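Local atomic coordinates of Wss1p (Saccharomyces cerevisiae FostersO, PDB entry 5XBN), a protein that probably acts as a zinc-dependent endopeptidase that cleaves DNA-binding proteins and helps repair toxic DNA-protein cross-links. Residues Q30-L35 and L47-A52; F64-L69 and T118-G123; I90-R95 and G111-E116. All coordinates share one frame; numbering follows the deposited sequence.

Contact 1 of 3, residues Q30-L35 and L47-A52; sequences QKVAVL and LIKEIA
Val32 and Val34 meet Ile48, Lys49 and Ala52 in an apolar helix-on-sheet contact at the edge of the sheet, where helix 41-54 lies against strand 29-33, an outermost strand. The two belong to a beta-alpha-beta crossover: the chain leaves this strand, passes through helices 41-54 and 56-62, and returns as the neighbouring parallel strand 66-72. The short segments run nearly antiparallel, at 146°, with their axes 8.7 Å apart at closest approach. No hydrogen bond joins them, so the fit of the side chains makes the contact. Val32 sits in the middle and uses each part of its branch differently. Its CB faces Ile48 CG2 at 4.0 Å, and its CG1 points to Ala52 CB at a looser 4.4 Å. Two residues on, Val34 CG1 comes within 3.7 Å of Ile48 CG2, the two side chains sliding past each other in opposite directions; this methyl of Ile48 therefore serves both valines. The other branch of Ile48 reaches the backbone, with CD1 3.9 Å from Ala33 O. Leu45, a turn earlier on the helix, also touches both valines. Lys49 starts with CG anti to its carbonyl carbon (chi1 -73°) and stays extended, crossing Val32 at about a right angle, with its CG and CE each 3.7 Å from Val32 CG2.

Contact 2 of 3, residues F64-L69 and T118-G123; sequences FKVTNL and THNLFG. With ZN (zinc ion), chain B.
The loop that follows the zinc-binding helix, part of the metal site, meets the chain leading into strand 66-72 here, chiefly through Asn120 and Leu121 on Lys65 and Phe64. Asn120 has CG anti to its carbonyl carbon (chi1 -82°), and its amide reaches across to the backbone of Lys65. ND2 gives a weak hydrogen bond to Lys65 O, 3.1 Å long and bent to 127° at the hydrogen. A water accepts from both Asn120 ND2 and Lys65 N, at 3.0 Å each, and so makes a second bridge to the same residue. The other end of the amide, OD1, accepts from Asn83 ND2, so both ends of the group are engaged and its flip is set. Beside it Leu121 comes in at the edge of the Phe64 ring, near its plane; Leu121 CD1 is 3.8 Å from Phe64 CE1. Leu121 also serves the loop itself: its CB lies over the centre of one face of the Phe122 ring. Phe122 O in turn takes a hydrogen bond from His119 ND1, 2.8 Å and 155°, which, with the zinc bond, helps hold the rotation of the imidazole. His119 NE2 binds the zinc ion at 2.1 Å. With His115, His125 and a water completing the coordination, this is the three-histidine site of an HExxH metalloprotease, its third histidine spaced as in metzincins.

Contact 3 of 3, residues I90-R95 and G111-E116; sequences IMLRLR and GTMLHE. With ZN (zinc ion), chain B.
The carboxylate of Glu116, on the helix side of this contact, lies beyond the CB and CG that Ile90 touches; the imidazole of the neighbouring His115 meets the Phe129 ring edge-to-face, and His115 NE2 binds the zinc ion at 2.0 Å. On the strand, the Arg93 guanidinium has Arg95 O at its edge, in plane. His115 and Glu116 belong to the HExxH motif of a zinc metalloprotease, on helix 106-118, and the short segments 90-93 and 111-116 run nearly antiparallel, at 157°, in a buried contact. Ile90 CG2 is 3.8 Å from Glu116 CB, and its CD1 stands 4.0 Å from the same atom, so the aliphatic root of the probable active-site glutamate rests on this side chain. Met113, modelled as selenomethionine, has CG anti to its backbone N (chi1 180°) and a bend at chi2; its SE lies 4.2 Å from Ile90 CG2. An alanine in place of Ile90 would probably open a gap beside Glu116 CB and Met113 SE, leaving the glutamate side chain freer to turn. Leu92 crosses Met113 at about a right angle, with CD1 4.1 Å from SE, and its other methyl, CD2, lies 3.7 Å from Thr112 CG2.

How the contacts relate
All three contacts reach one mixed sheet, whose strands run 29-33, 66-72, 89-96, 81-84 across it. Contact 1 closes before the others open, and contact 3 is nested inside the loop closed by contact 2. Their centres lie about 15 Å apart for contacts 1 and 2, and about 11 Å for each with contact 3. Strand 66-72 joins them, pairing with 29-33 on one side and 89-96 on the other, while helices 41-54 and 106-118 touch through Ile51 and Met113. Contacts 2 and 3 supply two of the three zinc histidines, His119 and His115, and Ile90 and Leu92 on the sheet pack against the helix bearing His115 and Glu116.

Contact 1 of 3, residues Q30-L35 and L47-A52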
ATOM      1  N   GLN A  30      -4.399  11.194   2.487  1.00 22.42           N
ATOM      2  CA  GLN A  30      -5.540  11.959   2.984  1.00 22.01           C
ATOM      3  C   GLN A  30      -6.684  11.070   3.492  1.00 24.74           C
ATOM      4  O   GLN A  30      -7.369  11.415   4.455  1.00 24.82           O
ATOM      5  CB  GLN A  30      -6.049  12.902   1.897  1.00 22.52           C
ATOM      6  CG  GLN A  30      -5.081  13.993   1.540  1.00 28.95           C
ATOM      7  CD  GLN A  30      -5.616  14.890   0.436  1.00 36.15           C
ATOM      8  OE1 GLN A  30      -6.735  15.391   0.515  1.00 35.26           O
ATOM      9  NE2 GLN A  30      -4.820  15.075  -0.613  1.00 40.04           N
ATOM     10  N   LYS A  31      -6.898   9.923   2.863  1.00 20.15           N
ATOM     11  CA  LYS A  31      -8.067   9.109   3.188  1.00 22.77           C
ATOM     12  C   LYS A  31      -7.782   7.651   2.903  1.00 20.76           C
ATOM     13  O   LYS A  31      -7.165   7.342   1.883  1.00 17.93           O
ATOM     14  CB  LYS A  31      -9.272   9.575   2.361  1.00 23.05           C
ATOM     15  CG  LYS A  31     -10.569   8.829   2.617  1.00 29.40           C
ATOM     16  CD  LYS A  31     -11.236   9.314   3.879  1.00 32.67           C
ATOM     17  CE  LYS A  31     -12.717   8.953   3.912  1.00 34.84           C
ATOM     18  NZ  LYS A  31     -12.954   7.485   3.913  1.00 39.07           N
ATOM     19  N   VAL A  32      -8.223   6.760   3.791  1.00 18.56           N
ATOM     20  CA  VAL A  32      -8.210   5.333   3.473  1.00 18.47           C
ATOM     21  C   VAL A  32      -9.644   4.805   3.453  1.00 22.49           C
ATOM     22  O   VAL A  32     -10.537   5.351   4.105  1.00 28.84           O
ATOM     23  CB  VAL A  32      -7.359   4.510   4.465  1.00 22.54           C
ATOM     24  CG1 VAL A  32      -5.959   5.078   4.539  1.00 22.99           C
ATOM     25  CG2 VAL A  32      -7.990   4.501   5.835  1.00 26.41           C
ATOM     26  N   ALA A  33      -9.877   3.759   2.678  1.00 19.35           N
ATOM     27  CA  ALA A  33     -11.198   3.122   2.676  1.00 24.13           C
ATOM     28  C   ALA A  33     -11.050   1.636   2.419  1.00 23.67           C
ATOM     29  O   ALA A  33     -10.074   1.211   1.810  1.00 21.81           O
ATOM     30  CB  ALA A  33     -12.095   3.759   1.628  1.00 27.34           C
ATOM     31  N   VAL A  34     -12.009   0.840   2.885  1.00 20.61           N
ATOM     32  CA  VAL A  34     -11.993  -0.583   2.555  1.00 19.00           C
ATOM     33  C   VAL A  34     -13.359  -1.005   2.025  1.00 22.69           C
ATOM     34  O   VAL A  34     -14.322  -0.248   2.121  1.00 25.40           O
ATOM     35  CB  VAL A  34     -11.600  -1.463   3.764  1.00 22.93           C
ATOM     36  CG1 VAL A  34     -10.193  -1.104   4.244  1.00 23.84           C
ATOM     37  CG2 VAL A  34     -12.608  -1.339   4.890  1.00 25.33           C
ATOM     38  N   LEU A  35     -13.421  -2.206   1.463  1.00 22.85           N
ATOM     39  CA  LEU A  35     -14.657  -2.741   0.901  1.00 23.02           C
ATOM     40  C   LEU A  35     -15.632  -3.097   2.011  1.00 25.30           C
ATOM     41  O   LEU A  35     -15.384  -4.003   2.797  1.00 25.15           O
ATOM     42  CB  LEU A  35     -14.363  -3.962   0.030  1.00 24.68           C
ATOM     43  CG  LEU A  35     -13.565  -3.651  -1.241  1.00 21.64           C
ATOM     44  CD1 LEU A  35     -13.071  -4.939  -1.880  1.00 25.99           C
ATOM     45  CD2 LEU A  35     -14.407  -2.861  -2.228  1.00 25.87           C
ATOM     46  N   LEU A  47      -5.971  -3.033   8.990  1.00 23.39           N
ATOM     47  CA  LEU A  47      -4.843  -3.482   8.185  1.00 23.06           C
ATOM     48  C   LEU A  47      -4.356  -2.383   7.240  1.00 22.22           C
ATOM     49  O   LEU A  47      -3.166  -2.090   7.194  1.00 21.11           O
ATOM     50  CB  LEU A  47      -5.229  -4.734   7.404  1.00 26.08           C
ATOM     51  CG  LEU A  47      -4.196  -5.391   6.493  1.00 28.19           C
ATOM     52  CD1 LEU A  47      -2.900  -5.667   7.244  1.00 32.15           C
ATOM     53  CD2 LEU A  47      -4.778  -6.678   5.937  1.00 29.03           C
ATOM     54  N   ILE A  48      -5.268  -1.751   6.503  1.00 20.86           N
ATOM     55  CA  ILE A  48      -4.827  -0.735   5.545  1.00 20.71           C
ATOM     56  C   ILE A  48      -4.336   0.516   6.287  1.00 22.70           C
ATOM     57  O   ILE A  48      -3.435   1.212   5.819  1.00 19.59           O
ATOM     58  CB  ILE A  48      -5.952  -0.378   4.523  1.00 21.01           C
ATOM     59  CG1 ILE A  48      -5.337   0.216   3.238  1.00 24.61           C
ATOM     60  CG2 ILE A  48      -6.972   0.562   5.126  1.00 24.34           C
ATOM     61  CD1 ILE A  48      -6.317   0.288   2.063  1.00 20.01           C
ATOM     62  N   LYS A  49      -4.876   0.775   7.476  1.00 19.22           N
ATOM     63  CA  LYS A  49      -4.374   1.894   8.269  1.00 19.23           C
ATOM     64  C   LYS A  49      -3.005   1.591   8.834  1.00 18.50           C
ATOM     65  O   LYS A  49      -2.204   2.498   9.020  1.00 19.13           O
ATOM     66  CB  LYS A  49      -5.337   2.237   9.407  1.00 21.87           C
ATOM     67  CG  LYS A  49      -6.589   2.930   8.898  1.00 21.30           C
ATOM     68  CD  LYS A  49      -7.463   3.428  10.043  1.00 24.30           C
ATOM     69  CE  LYS A  49      -8.683   4.152   9.477  1.00 27.63           C
ATOM     70  NZ  LYS A  49      -9.489   4.865  10.522  1.00 29.40           N
ATOM     71  N   GLU A  50      -2.741   0.316   9.120  1.00 17.62           N
ATOM     72  CA  GLU A  50      -1.418  -0.055   9.617  1.00 22.85           C
ATOM     73  C   GLU A  50      -0.401   0.056   8.485  1.00 21.72           C
ATOM     74  O   GLU A  50       0.722   0.487   8.705  1.00 19.66           O
ATOM     75  CB  GLU A  50      -1.422  -1.464  10.217  1.00 25.98           C
ATOM     76  CG  GLU A  50      -0.090  -1.896  10.849  1.00 31.18           C
ATOM     77  CD  GLU A  50       0.333  -1.050  12.053  1.00 38.34           C
ATOM     78  OE1 GLU A  50      -0.521  -0.370  12.655  1.00 34.86           O
ATOM     79  OE2 GLU A  50       1.532  -1.079  12.410  1.00 41.87           O
ATOM     80  N   ILE A  51      -0.801  -0.329   7.274  1.00 16.66           N
ATOM     81  CA  ILE A  51       0.063  -0.129   6.105  1.00 18.79           C
ATOM     82  C   ILE A  51       0.388   1.356   5.951  1.00 17.16           C
ATOM     83  O   ILE A  51       1.552   1.745   5.807  1.00 18.34           O
ATOM     84  CB  ILE A  51      -0.607  -0.640   4.806  1.00 18.19           C
ATOM     85  CG1 ILE A  51      -0.780  -2.158   4.830  1.00 24.70           C
ATOM     86  CG2 ILE A  51       0.198  -0.202   3.560  1.00 22.75           C
ATOM     87  CD1 ILE A  51       0.495  -2.922   4.585  1.00 29.92           C
ATOM     88  N   ALA A  52      -0.652   2.185   6.014  1.00 20.38           N
ATOM     89  CA  ALA A  52      -0.505   3.640   5.896  1.00 20.59           C
ATOM     90  C   ALA A  52       0.444   4.193   6.945  1.00 18.96           C
ATOM     91  O   ALA A  52       1.307   4.999   6.650  1.00 16.83           O
ATOM     92  CB  ALA A  52      -1.859   4.321   6.012  1.00 19.67           C
TER

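Contact 2 of 3, residues F64-L69 and T118-G123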
ATOM      1  N   PHE A  64       6.497  11.782  -1.063  1.00 20.42           N
ATOM      2  CA  PHE A  64       5.344  11.132  -1.665  1.00 22.64           C
ATOM      3  C   PHE A  64       4.062  11.609  -1.008  1.00 21.95           C
ATOM      4  O   PHE A  64       3.997  11.734   0.223  1.00 21.47           O
ATOM      5  CB  PHE A  64       5.410   9.608  -1.510  1.00 20.26           C
ATOM      6  CG  PHE A  64       6.470   8.929  -2.341  1.00 20.78           C
ATOM      7  CD1 PHE A  64       6.944   9.488  -3.523  1.00 26.02           C
ATOM      8  CD2 PHE A  64       6.976   7.696  -1.937  1.00 20.56           C
ATOM      9  CE1 PHE A  64       7.912   8.826  -4.272  1.00 21.94           C
ATOM     10  CE2 PHE A  64       7.931   7.037  -2.680  1.00 23.29           C
ATOM     11  CZ  PHE A  64       8.400   7.596  -3.846  1.00 21.64           C
ATOM     12  N   LYS A  65       3.044  11.839  -1.834  1.00 20.30           N
ATOM     13  CA  LYS A  65       1.682  12.141  -1.362  1.00 19.84           C
ATOM     14  C   LYS A  65       0.688  11.210  -2.039  1.00 19.58           C
ATOM     15  O   LYS A  65       0.836  10.915  -3.220  1.00 21.36           O
ATOM     16  CB  LYS A  65       1.304  13.594  -1.663  1.00 23.13           C
ATOM     17  CG  LYS A  65       2.138  14.631  -0.915  1.00 26.13           C
ATOM     18  CD  LYS A  65       1.818  14.629   0.577  1.00 31.59           C
ATOM     19  CE  LYS A  65       2.546  15.764   1.292  1.00 31.65           C
ATOM     20  NZ  LYS A  65       2.191  15.810   2.739  1.00 32.49           N
ATOM     21  N   VAL A  66      -0.310  10.747  -1.285  1.00 19.21           N
ATOM     22  CA  VAL A  66      -1.413   9.950  -1.840  1.00 18.01           C
ATOM     23  C   VAL A  66      -2.731  10.543  -1.343  1.00 20.65           C
ATOM     24  O   VAL A  66      -2.849  10.866  -0.170  1.00 24.30           O
ATOM     25  CB  VAL A  66      -1.327   8.463  -1.436  1.00 22.06           C
ATOM     26  CG1 VAL A  66      -2.585   7.687  -1.884  1.00 18.33           C
ATOM     27  CG2 VAL A  66      -0.076   7.816  -2.023  1.00 24.54           C
ATOM     28  N   THR A  67      -3.713  10.711  -2.223  1.00 21.18           N
ATOM     29  CA  THR A  67      -4.981  11.261  -1.767  1.00 19.76           C
ATOM     30  C   THR A  67      -5.829  10.153  -1.154  1.00 20.37           C
ATOM     31  O   THR A  67      -6.215  10.241   0.009  1.00 23.00           O
ATOM     32  CB  THR A  67      -5.738  11.970  -2.899  1.00 23.92           C
ATOM     33  OG1 THR A  67      -4.912  13.035  -3.407  1.00 22.09           O
ATOM     34  CG2 THR A  67      -7.041  12.552  -2.382  1.00 23.92           C
ATOM     35  N   ASN A  68      -6.089   9.104  -1.930  1.00 18.81           N
ATOM     36  CA  ASN A  68      -6.865   7.955  -1.460  1.00 17.06           C
ATOM     37  C   ASN A  68      -6.065   6.668  -1.489  1.00 19.41           C
ATOM     38  O   ASN A  68      -5.483   6.341  -2.519  1.00 21.32           O
ATOM     39  CB  ASN A  68      -8.112   7.739  -2.327  1.00 17.57           C
ATOM     40  CG  ASN A  68      -9.079   8.895  -2.252  1.00 21.81           C
ATOM     41  OD1 ASN A  68      -9.727   9.099  -1.233  1.00 21.88           O
ATOM     42  ND2 ASN A  68      -9.187   9.650  -3.338  1.00 23.67           N
ATOM     43  N   LEU A  69      -6.067   5.937  -0.379  1.00 16.39           N
ATOM     44  CA  LEU A  69      -5.521   4.581  -0.345  1.00 17.09           C
ATOM     45  C   LEU A  69      -6.672   3.642  -0.042  1.00 18.35           C
ATOM     46  O   LEU A  69      -7.236   3.700   1.040  1.00 17.66           O
ATOM     47  CB  LEU A  69      -4.429   4.444   0.724  1.00 17.30           C
ATOM     48  CG  LEU A  69      -3.905   3.018   0.933  1.00 18.54           C
ATOM     49  CD1 LEU A  69      -3.299   2.487  -0.342  1.00 19.90           C
ATOM     50  CD2 LEU A  69      -2.897   2.990   2.085  1.00 22.83           C
ATOM     51  N   THR A 118       6.092   3.585  -6.072  1.00 17.47           N
ATOM     52  CA  THR A 118       7.110   3.829  -7.092  1.00 16.38           C
ATOM     53  C   THR A 118       6.465   4.445  -8.341  1.00 20.41           C
ATOM     54  O   THR A 118       7.066   5.283  -8.998  1.00 20.06           O
ATOM     55  CB  THR A 118       7.861   2.524  -7.442  1.00 19.28           C
ATOM     56  OG1 THR A 118       8.450   1.978  -6.250  1.00 20.14           O
ATOM     57  CG2 THR A 118       8.961   2.772  -8.454  1.00 21.95           C
ATOM     58  N   HIS A 119       5.220   4.058  -8.622  1.00 18.44           N
ATOM     59  CA  HIS A 119       4.469   4.607  -9.755  1.00 18.13           C
ATOM     60  C   HIS A 119       4.024   6.067  -9.564  1.00 20.44           C
ATOM     61  O   HIS A 119       3.523   6.685 -10.506  1.00 23.38           O
ATOM     62  CB  HIS A 119       3.230   3.740 -10.045  1.00 20.38           C
ATOM     63  CG  HIS A 119       3.530   2.461 -10.768  1.00 23.28           C
ATOM     64  ND1 HIS A 119       4.344   2.407 -11.881  1.00 25.34           N
ATOM     65  CD2 HIS A 119       3.120   1.191 -10.541  1.00 21.41           C
ATOM     66  CE1 HIS A 119       4.421   1.156 -12.304  1.00 24.23           C
ATOM     67  NE2 HIS A 119       3.680   0.398 -11.514  1.00 25.08           N
ATOM     68  N   ASN A 120       4.188   6.625  -8.365  1.00 19.22           N
ATOM     69  CA  ASN A 120       4.043   8.083  -8.207  1.00 20.10           C
ATOM     70  C   ASN A 120       5.071   8.809  -9.061  1.00 25.37           C
ATOM     71  O   ASN A 120       4.841   9.938  -9.516  1.00 27.01           O
ATOM     72  CB  ASN A 120       4.214   8.517  -6.740  1.00 21.58           C
ATOM     73  CG  ASN A 120       2.947   8.345  -5.924  1.00 22.44           C
ATOM     74  OD1 ASN A 120       2.109   7.479  -6.220  1.00 22.72           O
ATOM     75  ND2 ASN A 120       2.799   9.166  -4.884  1.00 22.58           N
ATOM     76  N   LEU A 121       6.211   8.152  -9.279  1.00 22.45           N
ATOM     77  CA  LEU A 121       7.324   8.749 -10.021  1.00 23.26           C
ATOM     78  C   LEU A 121       7.497   8.176 -11.416  1.00 24.62           C
ATOM     79  O   LEU A 121       7.766   8.914 -12.370  1.00 27.48           O
ATOM     80  CB  LEU A 121       8.644   8.555  -9.273  1.00 25.81           C
ATOM     81  CG  LEU A 121       8.855   9.291  -7.955  1.00 30.59           C
ATOM     82  CD1 LEU A 121      10.147   8.814  -7.295  1.00 28.39           C
ATOM     83  CD2 LEU A 121       8.901  10.782  -8.195  1.00 29.62           C
ATOM     84  N   PHE A 122       7.385   6.860 -11.525  1.00 23.28           N
ATOM     85  CA  PHE A 122       7.750   6.166 -12.750  1.00 23.98           C
ATOM     86  C   PHE A 122       6.633   5.266 -13.242  1.00 25.20           C
ATOM     87  O   PHE A 122       6.143   4.403 -12.509  1.00 27.12           O
ATOM     88  CB  PHE A 122       9.033   5.361 -12.534  1.00 26.18           C
ATOM     89  CG  PHE A 122      10.175   6.185 -12.030  1.00 26.91           C
ATOM     90  CD1 PHE A 122      10.623   7.271 -12.756  1.00 31.29           C
ATOM     91  CD2 PHE A 122      10.814   5.868 -10.846  1.00 25.10           C
ATOM     92  CE1 PHE A 122      11.674   8.046 -12.302  1.00 33.24           C
ATOM     93  CE2 PHE A 122      11.880   6.633 -10.391  1.00 25.80           C
ATOM     94  CZ  PHE A 122      12.304   7.728 -11.123  1.00 26.49           C
ATOM     95  N   GLY A 123       6.238   5.465 -14.498  1.00 24.98           N
ATOM     96  CA  GLY A 123       5.155   4.693 -15.076  1.00 26.89           C
ATOM     97  C   GLY A 123       5.551   3.317 -15.554  1.00 25.19           C
ATOM     98  O   GLY A 123       5.094   2.318 -15.003  1.00 26.27           O
TER
HETATM   99 ZN    ZN B 201       3.485  -1.647 -11.698  1.00 30.00          ZN
HETATM  100  O   HOH W   1       4.001  11.886  -4.724  1.00 24.90           O
HETATM  101  O   HOH W   2       1.842  -2.412 -12.453  1.00 30.00           O

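Contact 3 of 3, residues I90-R95 and G111-E116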
ATOM      1  N   ILE A  90      -4.373   5.012  -4.801  1.00 17.48           N
ATOM      2  CA  ILE A  90      -3.690   3.735  -4.860  1.00 14.55           C
ATOM      3  C   ILE A  90      -4.655   2.695  -4.354  1.00 17.14           C
ATOM      4  O   ILE A  90      -5.253   2.880  -3.298  1.00 18.38           O
ATOM      5  CB  ILE A  90      -2.395   3.721  -4.032  1.00 17.24           C
ATOM      6  CG1 ILE A  90      -1.317   4.493  -4.789  1.00 19.60           C
ATOM      7  CG2 ILE A  90      -1.908   2.286  -3.831  1.00 16.55           C
ATOM      8  CD1 ILE A  90      -0.017   4.616  -4.019  1.00 18.18           C
HETATM    9  N   MSE A  91      -4.860   1.649  -5.154  1.00 16.69           N
HETATM   10  CA  MSE A  91      -5.706   0.528  -4.757  1.00 20.78           C
HETATM   11  C   MSE A  91      -4.836  -0.658  -4.376  1.00 19.71           C
HETATM   12  O   MSE A  91      -3.849  -0.950  -5.041  1.00 24.06           O
HETATM   13  CB  MSE A  91      -6.688   0.168  -5.885  1.00 20.74           C
HETATM   14  CG  MSE A  91      -7.640   1.313  -6.163  1.00 26.45           C
HETATM   15 SE   MSE A  91      -8.899   1.195  -7.669  0.44 30.74          SE
HETATM   16  CE  MSE A  91      -7.651   1.461  -9.101  1.00 32.95           C
ATOM     17  N   LEU A  92      -5.192  -1.320  -3.279  1.00 18.09           N
ATOM     18  CA  LEU A  92      -4.471  -2.500  -2.812  1.00 20.18           C
ATOM     19  C   LEU A  92      -5.419  -3.665  -2.626  1.00 19.40           C
ATOM     20  O   LEU A  92      -6.458  -3.512  -2.001  1.00 21.91           O
ATOM     21  CB  LEU A  92      -3.779  -2.231  -1.471  1.00 19.68           C
ATOM     22  CG  LEU A  92      -2.653  -1.197  -1.343  1.00 21.64           C
ATOM     23  CD1 LEU A  92      -2.202  -1.132   0.129  1.00 22.55           C
ATOM     24  CD2 LEU A  92      -1.507  -1.567  -2.256  1.00 23.06           C
ATOM     25  N   ARG A  93      -5.045  -4.829  -3.139  1.00 20.56           N
ATOM     26  CA  ARG A  93      -5.722  -6.072  -2.781  1.00 20.32           C
ATOM     27  C   ARG A  93      -5.271  -6.485  -1.390  1.00 22.53           C
ATOM     28  O   ARG A  93      -4.072  -6.614  -1.148  1.00 23.21           O
ATOM     29  CB  ARG A  93      -5.414  -7.181  -3.785  1.00 21.06           C
ATOM     30  CG  ARG A  93      -6.116  -8.497  -3.440  1.00 27.06           C
ATOM     31  CD  ARG A  93      -5.592  -9.641  -4.306  1.00 29.32           C
ATOM     32  NE  ARG A  93      -6.008  -9.545  -5.706  1.00 28.04           N
ATOM     33  CZ  ARG A  93      -7.174  -9.977  -6.174  1.00 33.89           C
ATOM     34  NH1 ARG A  93      -8.058 -10.531  -5.353  1.00 35.15           N
ATOM     35  NH2 ARG A  93      -7.455  -9.864  -7.463  1.00 32.83           N
ATOM     36  N   LEU A  94      -6.223  -6.668  -0.476  1.00 22.06           N
ATOM     37  CA  LEU A  94      -5.918  -7.061   0.900  1.00 21.05           C
ATOM     38  C   LEU A  94      -6.208  -8.535   1.157  1.00 26.60           C
ATOM     39  O   LEU A  94      -5.715  -9.113   2.120  1.00 27.72           O
ATOM     40  CB  LEU A  94      -6.733  -6.230   1.894  1.00 25.10           C
ATOM     41  CG  LEU A  94      -6.570  -4.713   1.888  1.00 23.42           C
ATOM     42  CD1 LEU A  94      -7.435  -4.121   2.983  1.00 21.84           C
ATOM     43  CD2 LEU A  94      -5.113  -4.308   2.074  1.00 22.51           C
ATOM     44  N   ARG A  95      -7.019  -9.127   0.292  1.00 26.10           N
ATOM     45  CA  ARG A  95      -7.559 -10.463   0.530  1.00 28.44           C
ATOM     46  C   ARG A  95      -7.100 -11.482  -0.507  1.00 30.63           C
ATOM     47  O   ARG A  95      -6.913 -11.141  -1.670  1.00 29.99           O
ATOM     48  CB  ARG A  95      -9.086 -10.394   0.544  1.00 23.88           C
ATOM     49  CG  ARG A  95      -9.651  -9.522   1.641  1.00 26.09           C
ATOM     50  CD  ARG A  95     -11.102  -9.192   1.366  1.00 28.98           C
ATOM     51  NE  ARG A  95     -11.608  -8.217   2.319  1.00 25.84           N
ATOM     52  CZ  ARG A  95     -12.143  -8.536   3.492  1.00 32.26           C
ATOM     53  NH1 ARG A  95     -12.249  -9.816   3.844  1.00 30.14           N
ATOM     54  NH2 ARG A  95     -12.570  -7.581   4.307  1.00 26.91           N
ATOM     55  N   GLY A 111       4.729  -4.993   0.100  1.00 21.34           N
ATOM     56  CA  GLY A 111       5.520  -5.072  -1.112  1.00 23.44           C
ATOM     57  C   GLY A 111       4.779  -4.429  -2.256  1.00 22.60           C
ATOM     58  O   GLY A 111       5.354  -3.686  -3.050  1.00 21.33           O
ATOM     59  N   THR A 112       3.484  -4.709  -2.330  1.00 20.98           N
ATOM     60  CA  THR A 112       2.633  -4.094  -3.339  1.00 22.75           C
ATOM     61  C   THR A 112       2.479  -2.595  -3.108  1.00 20.36           C
ATOM     62  O   THR A 112       2.476  -1.800  -4.061  1.00 21.11           O
ATOM     63  CB  THR A 112       1.263  -4.770  -3.358  1.00 26.06           C
ATOM     64  OG1 THR A 112       1.437  -6.122  -3.783  1.00 29.75           O
ATOM     65  CG2 THR A 112       0.317  -4.048  -4.319  1.00 24.43           C
HETATM   66  N   MSE A 113       2.368  -2.194  -1.846  1.00 19.58           N
HETATM   67  CA  MSE A 113       2.296  -0.773  -1.543  1.00 19.00           C
HETATM   68  C   MSE A 113       3.520  -0.032  -2.074  1.00 20.90           C
HETATM   69  O   MSE A 113       3.388   1.029  -2.687  1.00 19.57           O
HETATM   70  CB  MSE A 113       2.161  -0.533  -0.040  1.00 18.95           C
HETATM   71  CG  MSE A 113       2.082   0.942   0.349  1.00 20.44           C
HETATM   72 SE   MSE A 113       0.493   1.867  -0.373  0.65 23.62          SE
HETATM   73  CE  MSE A 113       0.754   3.614   0.452  1.00 23.82           C
ATOM     74  N   LEU A 114       4.710  -0.587  -1.859  1.00 19.64           N
ATOM     75  CA  LEU A 114       5.924   0.078  -2.313  1.00 15.48           C
ATOM     76  C   LEU A 114       6.021   0.089  -3.842  1.00 18.57           C
ATOM     77  O   LEU A 114       6.497   1.063  -4.429  1.00 19.83           O
ATOM     78  CB  LEU A 114       7.159  -0.580  -1.700  1.00 20.14           C
ATOM     79  CG  LEU A 114       7.227  -0.514  -0.162  1.00 22.02           C
ATOM     80  CD1 LEU A 114       8.483  -1.198   0.359  1.00 21.85           C
ATOM     81  CD2 LEU A 114       7.158   0.905   0.340  1.00 23.52           C
ATOM     82  N   HIS A 115       5.577  -0.993  -4.477  1.00 18.14           N
ATOM     83  CA  HIS A 115       5.463  -1.033  -5.932  1.00 19.90           C
ATOM     84  C   HIS A 115       4.600   0.121  -6.422  1.00 19.78           C
ATOM     85  O   HIS A 115       4.961   0.849  -7.348  1.00 17.04           O
ATOM     86  CB  HIS A 115       4.854  -2.372  -6.386  1.00 19.35           C
ATOM     87  CG  HIS A 115       4.698  -2.511  -7.875  1.00 25.43           C
ATOM     88  ND1 HIS A 115       5.396  -3.452  -8.609  1.00 26.62           N
ATOM     89  CD2 HIS A 115       3.917  -1.848  -8.763  1.00 21.36           C
ATOM     90  CE1 HIS A 115       5.057  -3.353  -9.882  1.00 23.50           C
ATOM     91  NE2 HIS A 115       4.156  -2.391 -10.005  1.00 24.47           N
ATOM     92  N   GLU A 116       3.437   0.291  -5.811  1.00 18.59           N
ATOM     93  CA  GLU A 116       2.542   1.341  -6.285  1.00 16.69           C
ATOM     94  C   GLU A 116       3.038   2.744  -5.969  1.00 18.65           C
ATOM     95  O   GLU A 116       2.802   3.648  -6.750  1.00 18.85           O
ATOM     96  CB  GLU A 116       1.134   1.150  -5.713  1.00 20.79           C
ATOM     97  CG  GLU A 116       0.531  -0.211  -6.080  1.00 18.14           C
ATOM     98  CD  GLU A 116       0.474  -0.460  -7.571  1.00 20.76           C
ATOM     99  OE1 GLU A 116       0.413   0.508  -8.353  1.00 22.82           O
ATOM    100  OE2 GLU A 116       0.469  -1.637  -7.970  1.00 22.06           O
TER
HETATM  101 ZN    ZN B 201       3.485  -1.647 -11.698  1.00 30.00          ZN
HETATM  102  O   HOH W   2       1.842  -2.412 -12.453  1.00 30.00           O